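PDB 3PFD: acyl-CoA dehydrogenase from Mycobacterium thermoresistibile, which probably catalyses the FAD-dependent oxidation of saturated acyl-CoA thioesters to 2,3-dehydroacyl-CoA, handing the electrons on to an acceptor. Local coordinates for residues A29-A32 / L33-E37; G285-V288 / S289-Q292; M303-E306 / A307-M311; V312-A315 / A316-E320; V363-M366 / M367-A370. One frame throughout, in Å; residues are numbered along the deposited sequence.

Interaction 1 of 5, residues A29-A32 / L33-E37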
# COMPACT_ATOMS: atom_id res chain seq x y z
N ALA C 29 28.74 -20.62 -6.93
CA ALA C 29 28.72 -22.07 -6.71
C ALA C 29 27.34 -22.60 -6.30
O ALA C 29 26.89 -23.60 -6.85
CB ALA C 29 29.76 -22.46 -5.67
N ILE C 30 26.68 -21.95 -5.34
CA ILE C 30 25.34 -22.41 -4.94
C ILE C 30 24.29 -22.19 -6.01
O ILE C 30 23.44 -23.05 -6.20
CB ILE C 30 24.84 -21.89 -3.56
CG1 ILE C 30 23.51 -22.55 -3.18
CG2 ILE C 30 24.72 -20.39 -3.53
CD1 ILE C 30 23.58 -24.09 -3.08
N ARG C 31 24.35 -21.07 -6.73
CA ARG C 31 23.45 -20.85 -7.87
C ARG C 31 23.59 -21.92 -8.94
O ARG C 31 22.59 -22.35 -9.51
CB ARG C 31 23.65 -19.48 -8.52
CG ARG C 31 22.64 -19.23 -9.66
CD ARG C 31 22.61 -17.82 -10.14
NE ARG C 31 21.81 -17.00 -9.21
CZ ARG C 31 21.37 -15.77 -9.47
NH1 ARG C 31 21.63 -15.18 -10.64
NH2 ARG C 31 20.65 -15.13 -8.55
N ALA C 32 24.83 -22.31 -9.25
CA ALA C 32 25.06 -23.33 -10.30
C ALA C 32 24.46 -24.66 -9.87
O ALA C 32 23.76 -25.30 -10.64
CB ALA C 32 26.54 -23.46 -10.62
N LEU C 33 24.71 -25.06 -8.63
CA LEU C 33 24.11 -26.28 -8.10
C LEU C 33 22.59 -26.20 -8.09
O LEU C 33 21.92 -27.14 -8.51
CB LEU C 33 24.64 -26.56 -6.70
CG LEU C 33 24.24 -27.94 -6.17
CD1 LEU C 33 25.40 -28.49 -5.42
CD2 LEU C 33 22.98 -27.91 -5.31
N ALA C 34 22.04 -25.08 -7.61
CA ALA C 34 20.59 -24.95 -7.58
C ALA C 34 20.00 -25.03 -8.99
O ALA C 34 19.04 -25.76 -9.21
CB ALA C 34 20.17 -23.70 -6.87
N GLU C 35 20.57 -24.30 -9.95
CA GLU C 35 20.00 -24.26 -11.30
C GLU C 35 20.15 -25.60 -12.04
O GLU C 35 19.26 -26.01 -12.78
CB GLU C 35 20.56 -23.09 -12.10
CG GLU C 35 19.80 -21.77 -11.83
CD GLU C 35 20.39 -20.56 -12.52
OE1 GLU C 35 21.43 -20.69 -13.19
OE2 GLU C 35 19.81 -19.45 -12.39
N LYS C 36 21.26 -26.29 -11.80
CA LYS C 36 21.56 -27.54 -12.48
C LYS C 36 20.88 -28.73 -11.80
O LYS C 36 20.27 -29.55 -12.47
CB LYS C 36 23.08 -27.78 -12.58
CG LYS C 36 23.84 -26.80 -13.49
CD LYS C 36 25.37 -26.99 -13.33
CE LYS C 36 26.18 -26.11 -14.30
NZ LYS C 36 27.63 -26.08 -13.93
N GLU C 37 21.01 -28.82 -10.48
CA GLU C 37 20.64 -30.03 -9.72
C GLU C 37 19.31 -29.96 -8.97
O GLU C 37 18.76 -31.00 -8.58
CB GLU C 37 21.74 -30.41 -8.73
CG GLU C 37 23.14 -30.58 -9.33
CD GLU C 37 23.29 -31.81 -10.24
OE1 GLU C 37 22.43 -32.74 -10.20
OE2 GLU C 37 24.29 -31.84 -11.01
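Ile30 and Leu33 make the packed side of this helical turn, where CD1 of Ile30 and CD2 of Leu33 lie 4.5 Å apart. Both side chains press on Leu59 of helix 53-61, and Ile30 also rests on Val90 of helix 80-91. Close by, Ala34 is buried against Val93, and its CB comes within 3.4 Å of Ile30 O on the preceding turn. Four backbone bonds of i to i+4 spacing tie the two segments together; among them Ala34 N reaches Ile30 O at 2.8 Å. The turn belongs to helix 24-47, part of the helical N-terminal domain of the acyl-CoA dehydrogenase fold, and it opens into a wider pi-type turn at 34-37. Packing is looser on the flank, where Arg31 and Glu35 run alongside each other and point the same way. Their contact is through carbon, CG of Arg31 lying 3.9 Å from CD of Glu35. OE2 of Glu35 stays 4.5 Å from NE of Arg31 and well out of the guanidinium plane, so no N-H is aimed at it; instead Arg31 forms a salt bridge with Glu89, and Glu35 one with Arg92. On the solvent side, Lys36 turns CG beside its own backbone N (chi1 -67°), which lays that carbon 3.2 Å from Ala32 O. The rest of the lysine chain then extends outward, with NZ no nearer than 4.4 Å to CB of Ala32.

Interaction 2 of 5, residues G285-V288 / S289-Q292. With FDA (dihydroflavine-adenine dinucleotide), chain B.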
# COMPACT_ATOMS: atom_id res chain seq x y z
N GLY C 285 2.29 -5.57 -30.96
CA GLY C 285 3.48 -5.32 -31.78
C GLY C 285 4.79 -5.06 -31.03
O GLY C 285 5.77 -4.66 -31.65
N ARG C 286 4.83 -5.26 -29.71
CA ARG C 286 6.05 -4.97 -28.93
C ARG C 286 6.06 -5.85 -27.67
O ARG C 286 5.02 -6.36 -27.29
CB ARG C 286 6.10 -3.46 -28.56
CG ARG C 286 4.79 -2.98 -27.87
CD ARG C 286 4.75 -1.50 -27.40
NE ARG C 286 3.64 -1.37 -26.46
CZ ARG C 286 2.40 -1.02 -26.80
NH1 ARG C 286 2.10 -0.66 -28.05
NH2 ARG C 286 1.46 -0.99 -25.87
N PRO C 287 7.23 -6.06 -27.04
CA PRO C 287 7.28 -6.83 -25.80
C PRO C 287 6.32 -6.23 -24.77
O PRO C 287 6.16 -5.03 -24.76
CB PRO C 287 8.73 -6.63 -25.33
CG PRO C 287 9.49 -6.50 -26.59
CD PRO C 287 8.59 -5.81 -27.59
N VAL C 288 5.70 -7.04 -23.92
CA VAL C 288 4.88 -6.45 -22.85
C VAL C 288 5.72 -5.60 -21.86
O VAL C 288 5.21 -4.65 -21.25
CB VAL C 288 3.92 -7.46 -22.14
CG1 VAL C 288 2.87 -7.94 -23.12
CG2 VAL C 288 4.66 -8.63 -21.48
N SER C 289 7.01 -5.89 -21.78
CA SER C 289 7.91 -5.09 -20.96
C SER C 289 8.13 -3.66 -21.52
O SER C 289 8.65 -2.80 -20.82
CB SER C 289 9.24 -5.82 -20.80
OG SER C 289 9.88 -6.00 -22.05
N ASP C 290 7.74 -3.43 -22.78
CA ASP C 290 7.81 -2.10 -23.40
C ASP C 290 6.84 -1.06 -22.80
O ASP C 290 6.99 0.13 -23.04
CB ASP C 290 7.53 -2.18 -24.91
CG ASP C 290 8.78 -2.22 -25.73
OD1 ASP C 290 8.76 -1.74 -26.88
OD2 ASP C 290 9.81 -2.74 -25.22
N ASN C 291 5.86 -1.51 -22.02
CA ASN C 291 4.85 -0.65 -21.42
C ASN C 291 5.33 -0.08 -20.09
O ASN C 291 5.78 -0.83 -19.22
CB ASN C 291 3.55 -1.43 -21.23
CG ASN C 291 3.04 -2.01 -22.52
OD1 ASN C 291 2.68 -1.27 -23.40
ND2 ASN C 291 3.03 -3.34 -22.63
N GLN C 292 5.21 1.23 -19.93
CA GLN C 292 5.76 1.87 -18.75
C GLN C 292 5.14 1.38 -17.42
O GLN C 292 5.84 1.31 -16.41
CB GLN C 292 5.75 3.41 -18.86
CG GLN C 292 6.68 4.07 -17.81
CD GLN C 292 6.64 5.58 -17.80
OE1 GLN C 292 5.57 6.18 -17.64
NE2 GLN C 292 7.82 6.22 -17.98
PA FDA B . -0.81 -10.99 -22.05
O1A FDA B . -1.78 -10.20 -22.89
O2A FDA B . 0.42 -11.60 -22.63
O5B FDA B . -0.34 -10.06 -20.82
C5B FDA B . 0.84 -10.35 -20.07
C4B FDA B . 1.05 -9.19 -19.11
O4B FDA B . 1.33 -8.01 -19.89
C3B FDA B . -0.18 -8.87 -18.26
O3B FDA B . 0.24 -8.35 -17.01
C2B FDA B . -0.79 -7.68 -18.96
O2B FDA B . -1.55 -6.85 -18.09
C1B FDA B . 0.43 -6.95 -19.51
N9A FDA B . 0.07 -6.07 -20.65
C8A FDA B . -0.33 -6.47 -21.88
N7A FDA B . -0.57 -5.38 -22.63
C5A FDA B . -0.30 -4.27 -21.88
C6A FDA B . -0.37 -2.89 -22.13
N6A FDA B . -0.76 -2.41 -23.35
N1A FDA B . -0.05 -2.02 -21.12
C2A FDA B . 0.35 -2.48 -19.91
N3A FDA B . 0.42 -3.80 -19.67
C4A FDA B . 0.10 -4.71 -20.63
N1 FDA B . -10.65 -15.75 -22.66
C2 FDA B . -11.72 -16.12 -23.40
O2 FDA B . -11.77 -15.85 -24.62
N3 FDA B . -12.73 -16.82 -22.84
C4 FDA B . -12.72 -17.14 -21.54
O4 FDA B . -13.70 -17.77 -21.09
C4X FDA B . -11.65 -16.76 -20.73
N5 FDA B . -11.49 -17.32 -19.52
C5X FDA B . -10.29 -17.29 -18.87
C6 FDA B . -10.04 -18.18 -17.82
C7 FDA B . -8.76 -18.34 -17.30
C7M FDA B . -8.55 -19.32 -16.17
C8 FDA B . -7.69 -17.58 -17.79
C8M FDA B . -6.27 -17.74 -17.25
C9 FDA B . -7.94 -16.70 -18.84
C9A FDA B . -9.22 -16.54 -19.38
N10 FDA B . -9.38 -15.87 -20.62
C10 FDA B . -10.59 -16.05 -21.33
C1' FDA B . -8.24 -15.16 -21.26
C2' FDA B . -7.81 -13.89 -20.51
O2' FDA B . -8.74 -12.84 -20.79
C3' FDA B . -6.38 -13.52 -20.87
O3' FDA B . -5.47 -14.31 -20.08
C4' FDA B . -6.10 -12.04 -20.58
O4' FDA B . -6.89 -11.26 -21.48
C5' FDA B . -4.63 -11.68 -20.70
O5' FDA B . -4.06 -12.19 -21.92
P FDA B . -2.74 -13.09 -21.85
O1P FDA B . -2.96 -14.20 -20.87
O2P FDA B . -2.34 -13.42 -23.29
O3P FDA B . -1.63 -12.11 -21.21
O HOH W 1 2.98 -4.66 -25.38
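Arg286 grips the side-chain oxygen of Asn291 side-on, with two N-H groups directed at the one atom. NH2 of Arg286 meets OD1 of Asn291 at 2.8 Å, in the carbonyl plane, whereas NE of Arg286 is 3.2 Å from the same OD1 and comes from above that plane. CG of Arg286 sits between its backbone N and carbonyl carbon (chi1 52°), and the chain extends as far as NE, carrying the guanidinium across to Asn291. The guanidinium and amide planes stand 82° apart. The amide nitrogen is used on the other side of the group: ND2 of Asn291 donates to Val288 O at 2.9 Å, joined there by Asn291 N from the same face of the carbonyl, and ND2 also donates a hydrogen bond to a water. With its rotation fixed in this way, the amide rests against the adenine of the reduced flavin cofactor, CG of Asn291 lying 3.4 Å from FDA N1A. Val288 touches the adjoining ribose, its CB 3.5 Å from FDA O4B. Carbon-to-oxygen contacts are looser: CB of Arg286 lies 3.6 Å from OD1 of Asp290, and the Pro287 ring lies beside the same carboxylate. These residues thus form part of the adenosine pocket. The turn links strand 286-287, paired with strand 282-283, to the start of helix 292-321; Val288 leans on helix 256-280, and Asn291 packs on Gln292 of the second subunit.

Interaction 3 of 5, residues M303-E306 / A307-M311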
# COMPACT_ATOMS: atom_id res chain seq x y z
N MET C 303 13.56 -3.00 -6.53
CA MET C 303 13.95 -2.05 -5.50
C MET C 303 13.71 -2.62 -4.10
O MET C 303 14.59 -2.56 -3.23
CB MET C 303 13.14 -0.76 -5.67
CG MET C 303 13.26 0.27 -4.57
SD MET C 303 12.36 1.81 -5.00
CE MET C 303 10.65 1.29 -4.95
N LYS C 304 12.48 -3.10 -3.88
CA LYS C 304 12.06 -3.72 -2.63
C LYS C 304 12.83 -4.99 -2.32
O LYS C 304 13.23 -5.19 -1.17
CB LYS C 304 10.55 -3.98 -2.62
CG LYS C 304 9.72 -2.65 -2.55
CD LYS C 304 8.21 -2.96 -2.51
CE LYS C 304 7.38 -1.68 -2.59
NZ LYS C 304 5.97 -1.98 -2.13
N ILE C 305 13.05 -5.84 -3.34
CA ILE C 305 13.89 -7.04 -3.12
C ILE C 305 15.31 -6.69 -2.61
O ILE C 305 15.86 -7.37 -1.72
CB ILE C 305 14.03 -7.90 -4.37
CG1 ILE C 305 12.70 -8.56 -4.73
CG2 ILE C 305 15.11 -8.97 -4.16
CD1 ILE C 305 12.71 -9.23 -6.11
N GLU C 306 15.89 -5.63 -3.17
CA GLU C 306 17.27 -5.27 -2.79
C GLU C 306 17.28 -4.71 -1.36
O GLU C 306 18.18 -5.03 -0.60
CB GLU C 306 17.90 -4.28 -3.78
CG GLU C 306 19.33 -3.83 -3.43
CD GLU C 306 20.38 -4.99 -3.35
OE1 GLU C 306 20.10 -6.12 -3.80
OE2 GLU C 306 21.48 -4.77 -2.84
N ALA C 307 16.29 -3.90 -1.00
CA ALA C 307 16.18 -3.42 0.39
C ALA C 307 16.03 -4.59 1.37
O ALA C 307 16.74 -4.66 2.38
CB ALA C 307 15.02 -2.44 0.55
N ALA C 308 15.13 -5.51 1.05
CA ALA C 308 14.94 -6.69 1.89
C ALA C 308 16.25 -7.49 2.03
O ALA C 308 16.61 -7.91 3.13
CB ALA C 308 13.86 -7.55 1.32
N ARG C 309 16.95 -7.69 0.91
CA ARG C 309 18.21 -8.47 0.90
C ARG C 309 19.26 -7.86 1.86
O ARG C 309 19.81 -8.55 2.73
CB ARG C 309 18.77 -8.63 -0.53
CG ARG C 309 20.11 -9.37 -0.60
CD ARG C 309 20.71 -9.46 -2.02
NE ARG C 309 19.97 -10.41 -2.85
CZ ARG C 309 19.15 -10.09 -3.85
NH1 ARG C 309 18.94 -8.81 -4.17
NH2 ARG C 309 18.53 -11.05 -4.53
N LEU C 310 19.53 -6.57 1.70
CA LEU C 310 20.49 -5.89 2.55
C LEU C 310 20.13 -5.93 4.04
O LEU C 310 21.03 -6.07 4.90
CB LEU C 310 20.64 -4.44 2.08
CG LEU C 310 21.20 -4.38 0.66
CD1 LEU C 310 20.98 -2.98 0.09
CD2 LEU C 310 22.70 -4.77 0.69
N MET C 311 18.84 -5.80 4.36
CA MET C 311 18.43 -5.86 5.75
C MET C 311 18.54 -7.29 6.32
O MET C 311 18.90 -7.47 7.48
CB MET C 311 17.03 -5.28 5.95
CG MET C 311 16.69 -5.18 7.43
SD MET C 311 15.53 -3.88 7.85
CE MET C 311 14.00 -4.56 7.26
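The Arg309 guanidinium meets OE1 of Glu306 at its edge and in its plane, while CG2 of Ile305 approaches it obliquely, 3.8 Å from NH1 of Arg309. The edge contact is a salt bridge: NH1 of Arg309 lies 3.0 Å from OE1 of Glu306, which is approached nearly along its C-O axis, with an N-H...O angle of 143°. Carboxylate and guanidinium planes are turned 33° apart. Glu306 bends at chi2 (61°), and Arg309, bent at chi3, runs back toward the preceding turn to meet it. The second carboxylate oxygen takes another course: OE2 of Glu306 lies over the isobutyl group of Leu310, 3.5 Å from its CG, and forms a salt bridge with Arg318 of the third subunit. Arg309 likewise has partners beyond the turn, NE pairing with Glu88 and NH2 donating to Gln268. Each charged group is therefore held by at least two partners, so the local pair is one part of a wider polar network that crosses the subunit boundary. Beneath it the regular alpha-helical bonds continue, Leu310 N reaching Glu306 O at 3.1 Å in an almost straight line. The turn lies midway along helix 292-321 in the C-terminal helical bundle: Ile305 and Arg309 face helix 256-280, Ala307 and Ala308 pack on Phe336 of helix 326-352, and Leu310 touches Ser314 of the third subunit.

Interaction 4 of 5, residues V312-A315 / A316-E320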
# COMPACT_ATOMS: atom_id res chain seq x y z
N VAL C 312 18.23 -8.30 5.51
CA VAL C 312 18.58 -9.69 5.88
C VAL C 312 20.09 -9.89 6.18
O VAL C 312 20.46 -10.43 7.26
CB VAL C 312 18.07 -10.71 4.81
CG1 VAL C 312 18.71 -12.11 5.02
CG2 VAL C 312 16.55 -10.78 4.83
N TYR C 313 20.97 -9.44 5.28
CA TYR C 313 22.40 -9.66 5.52
C TYR C 313 22.91 -8.91 6.77
O TYR C 313 23.72 -9.41 7.52
CB TYR C 313 23.27 -9.34 4.29
CG TYR C 313 22.96 -10.13 3.04
CD1 TYR C 313 22.21 -11.32 3.10
CD2 TYR C 313 23.44 -9.71 1.80
CE1 TYR C 313 21.91 -12.04 1.94
CE2 TYR C 313 23.15 -10.42 0.64
CZ TYR C 313 22.39 -11.59 0.72
OH TYR C 313 22.10 -12.29 -0.44
N SER C 314 22.39 -7.70 6.97
CA SER C 314 22.70 -6.89 8.12
C SER C 314 22.28 -7.57 9.45
O SER C 314 23.07 -7.68 10.39
CB SER C 314 22.02 -5.53 7.96
OG SER C 314 22.57 -4.63 8.88
N ALA C 315 21.05 -8.02 9.49
CA ALA C 315 20.54 -8.74 10.64
C ALA C 315 21.38 -9.99 10.94
O ALA C 315 21.69 -10.28 12.10
CB ALA C 315 19.08 -9.12 10.41
N ALA C 316 21.75 -10.73 9.88
CA ALA C 316 22.61 -11.91 10.01
C ALA C 316 24.00 -11.56 10.55
O ALA C 316 24.46 -12.19 11.50
CB ALA C 316 22.72 -12.66 8.69
N ALA C 317 24.64 -10.54 9.97
CA ALA C 317 25.94 -10.06 10.45
C ALA C 317 25.89 -9.71 11.94
O ALA C 317 26.74 -10.16 12.72
CB ALA C 317 26.44 -8.87 9.63
N ARG C 318 24.87 -8.94 12.33
CA ARG C 318 24.68 -8.53 13.72
C ARG C 318 24.40 -9.72 14.68
O ARG C 318 24.91 -9.76 15.81
CB ARG C 318 23.63 -7.41 13.84
CG ARG C 318 24.08 -6.08 13.15
CD ARG C 318 22.98 -5.03 13.06
NE ARG C 318 22.49 -4.70 14.39
CZ ARG C 318 21.41 -3.96 14.65
NH1 ARG C 318 20.70 -3.44 13.65
NH2 ARG C 318 21.06 -3.73 15.91
N ALA C 319 23.61 -10.71 14.21
CA ALA C 319 23.36 -11.92 14.99
C ALA C 319 24.65 -12.67 15.33
O ALA C 319 24.84 -13.15 16.44
CB ALA C 319 22.40 -12.85 14.24
N GLU C 320 25.55 -12.76 14.36
CA GLU C 320 26.78 -13.50 14.52
C GLU C 320 27.74 -12.85 15.51
O GLU C 320 28.56 -13.54 16.14
CB GLU C 320 27.48 -13.61 13.17
CG GLU C 320 28.69 -14.48 13.20
CD GLU C 320 28.94 -15.10 11.87
OE1 GLU C 320 29.16 -14.34 10.91
OE2 GLU C 320 28.89 -16.34 11.79
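Ser314 O accepts the backbone N-H of Arg318 at 2.9 Å, in a nearly straight bond of 169° that is as short as any other between the two segments. It is one rung of the alpha-helical ladder of helix 292-321, a long helix of the C-terminal helical bundle of the acyl-CoA dehydrogenase fold. The same i to i+4 pattern pairs Ala316 N with Val312 O, Ala317 N with Tyr313 O and Ala319 N with Ala315 O. The side chain of Arg318 also lies along the Ser314 carbonyl. Its CG is set opposite its own carbonyl carbon and beside its backbone N (chi1 -65°), a placement that brings CG of Arg318 to 3.3 Å from Ser314 O. CD of Arg318 passes OG of Ser314 at 4.2 Å, and the chain bends beyond it at chi3.

Small residues dominate the rest, and neighbouring helices pack directly on their methyls. The methyl of Ala315 packs on Ile329 and Ser333 of helix 326-352, that of Ala316 on Cys84 of helix 80-91, and Ser314 on Leu310 of the third subunit. The Tyr313 ring packs on Val81 and Ile85 of helix 80-91, and its hydroxyl is hydrogen-bonded to Glu88 and Arg27. Ala317 and Arg318, both exposed, mark the outward side. Within the turn the methyls lie against carbonyls one turn earlier: CB of Ala316 is 3.5 Å from Val312 O, and CB of Ala319 is 3.4 Å from Ala315 O.

Interaction 5 of 5, residues V363-M366 / M367-A370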
# COMPACT_ATOMS: atom_id res chain seq x y z
N VAL C 363 5.84 -19.31 -11.53
CA VAL C 363 5.48 -18.13 -10.70
C VAL C 363 4.27 -18.38 -9.77
O VAL C 363 4.23 -17.90 -8.68
CB VAL C 363 5.33 -16.83 -11.53
CG1 VAL C 363 6.67 -16.40 -12.10
CG2 VAL C 363 4.26 -16.96 -12.66
N GLU C 364 3.32 -19.14 -10.25
CA GLU C 364 2.17 -19.64 -9.50
C GLU C 364 2.65 -20.41 -8.21
O GLU C 364 2.19 -20.15 -7.09
CB GLU C 364 1.50 -20.55 -10.54
CG GLU C 364 0.36 -21.35 -10.27
CD GLU C 364 0.65 -22.57 -9.48
OE1 GLU C 364 1.48 -23.45 -9.86
OE2 GLU C 364 -0.05 -22.65 -8.48
N ARG C 365 3.60 -21.33 -8.37
CA ARG C 365 4.18 -22.01 -7.20
C ARG C 365 4.91 -21.05 -6.26
O ARG C 365 4.75 -21.09 -5.03
CB ARG C 365 5.11 -23.14 -7.64
CG ARG C 365 5.80 -23.82 -6.48
CD ARG C 365 6.95 -24.71 -6.97
NE ARG C 365 8.17 -24.00 -7.36
CZ ARG C 365 8.69 -24.00 -8.60
NH1 ARG C 365 8.07 -24.61 -9.61
NH2 ARG C 365 9.83 -23.36 -8.84
N MET C 366 5.69 -20.16 -6.85
CA MET C 366 6.39 -19.13 -6.09
C MET C 366 5.47 -18.28 -5.19
O MET C 366 5.82 -17.94 -4.05
CB MET C 366 7.19 -18.26 -7.03
CG MET C 366 8.42 -18.99 -7.64
SD MET C 366 9.07 -18.02 -9.01
CE MET C 366 10.38 -19.06 -9.61
N MET C 367 4.28 -17.97 -5.70
CA MET C 367 3.33 -17.14 -4.99
C MET C 367 2.79 -17.93 -3.80
O MET C 367 2.74 -17.43 -2.65
CB MET C 367 2.18 -16.73 -5.94
CG MET C 367 1.18 -15.78 -5.30
SD MET C 367 -0.17 -15.38 -6.41
CE MET C 367 -1.34 -14.68 -5.22
N ARG C 368 2.41 -19.18 -4.08
CA ARG C 368 1.92 -20.09 -3.05
C ARG C 368 2.96 -20.30 -1.93
O ARG C 368 2.62 -20.22 -0.75
CB ARG C 368 1.46 -21.41 -3.66
CG ARG C 368 0.20 -21.27 -4.54
CD ARG C 368 -0.31 -22.62 -5.01
NE ARG C 368 0.46 -23.19 -6.10
CZ ARG C 368 1.30 -24.23 -6.00
NH1 ARG C 368 1.56 -24.79 -4.81
NH2 ARG C 368 1.93 -24.66 -7.10
N ASP C 369 4.22 -20.53 -2.32
CA ASP C 369 5.33 -20.66 -1.37
C ASP C 369 5.59 -19.38 -0.58
O ASP C 369 5.91 -19.44 0.60
CB ASP C 369 6.64 -21.03 -2.10
CG ASP C 369 6.59 -22.41 -2.78
OD1 ASP C 369 5.62 -23.20 -2.52
OD2 ASP C 369 7.53 -22.68 -3.57
N ALA C 370 5.52 -18.23 -1.24
CA ALA C 370 5.88 -16.98 -0.56
C ALA C 370 5.01 -16.76 0.68
O ALA C 370 5.50 -16.22 1.68
CB ALA C 370 5.77 -15.77 -1.52
O HOH W 2 9.48 -22.47 -5.23
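Glu364 and Arg368, one turn apart, form a buried salt bridge in which the guanidinium is met at its edge. Bends at chi2 of Glu364 (-76°) and at chi3 of Arg368 bring the two flat groups together. One of the bonds runs from NH2 of Arg368 to OE1 of Glu364, 3.0 Å long and nearly straight at 175°; it reaches the oxygen on the syn side, though tilted from the carboxylate plane, and lies in the guanidinium plane. NE of Arg368 faces OE2 of Glu364 at a modelled 2.5 Å, too short to be taken literally. The remaining nitrogen, NH1 of Arg368, is satisfied by Asp46 and by Leu215 O, so the charge of the buried arginine is probably balanced by two acids. CA of Arg365 sits over one guanidinium face, toward the rim, 3.4 Å above its plane. A second acid-base pair is joined through water: the solvent molecule accepts from NE of Arg365 at 2.9 Å and donates to OD2 of Asp369 at 2.6 Å. The other oxygen of Asp369, OD1, takes the backbone N-H of Ile217. Glu364 O receives Arg368 N at 3.2 Å. These turns begin helix 363-373 in the C-terminal bundle. Met366 packs on helix 256-280, Met367 on helix 326-352 and Arg365 on helix 24-47, while Arg368 O is hydrogen-bonded to Tyr357 of the fourth subunit.

All five contacts are local and follow one another along the chain, so none nests in or crosses another and none closes a long loop. Interaction 1 lies within helix 24-47 in the N-terminal domain; the other four belong to the C-terminal domain. Interaction 2 shapes the turn leading into helix 292-321, whose later turns carry interactions 3 and 4, adjoining in sequence with centres about 14 Å apart. Interaction 5 opens helix 363-373, which packs on helix 24-47 through Arg365; the centres of interactions 1 and 5 are about 20 Å apart. Subunit contacts recur: interactions 2, 3 and 4 touch the third subunit, interaction 2 also meets the second, and interaction 5 the fourth.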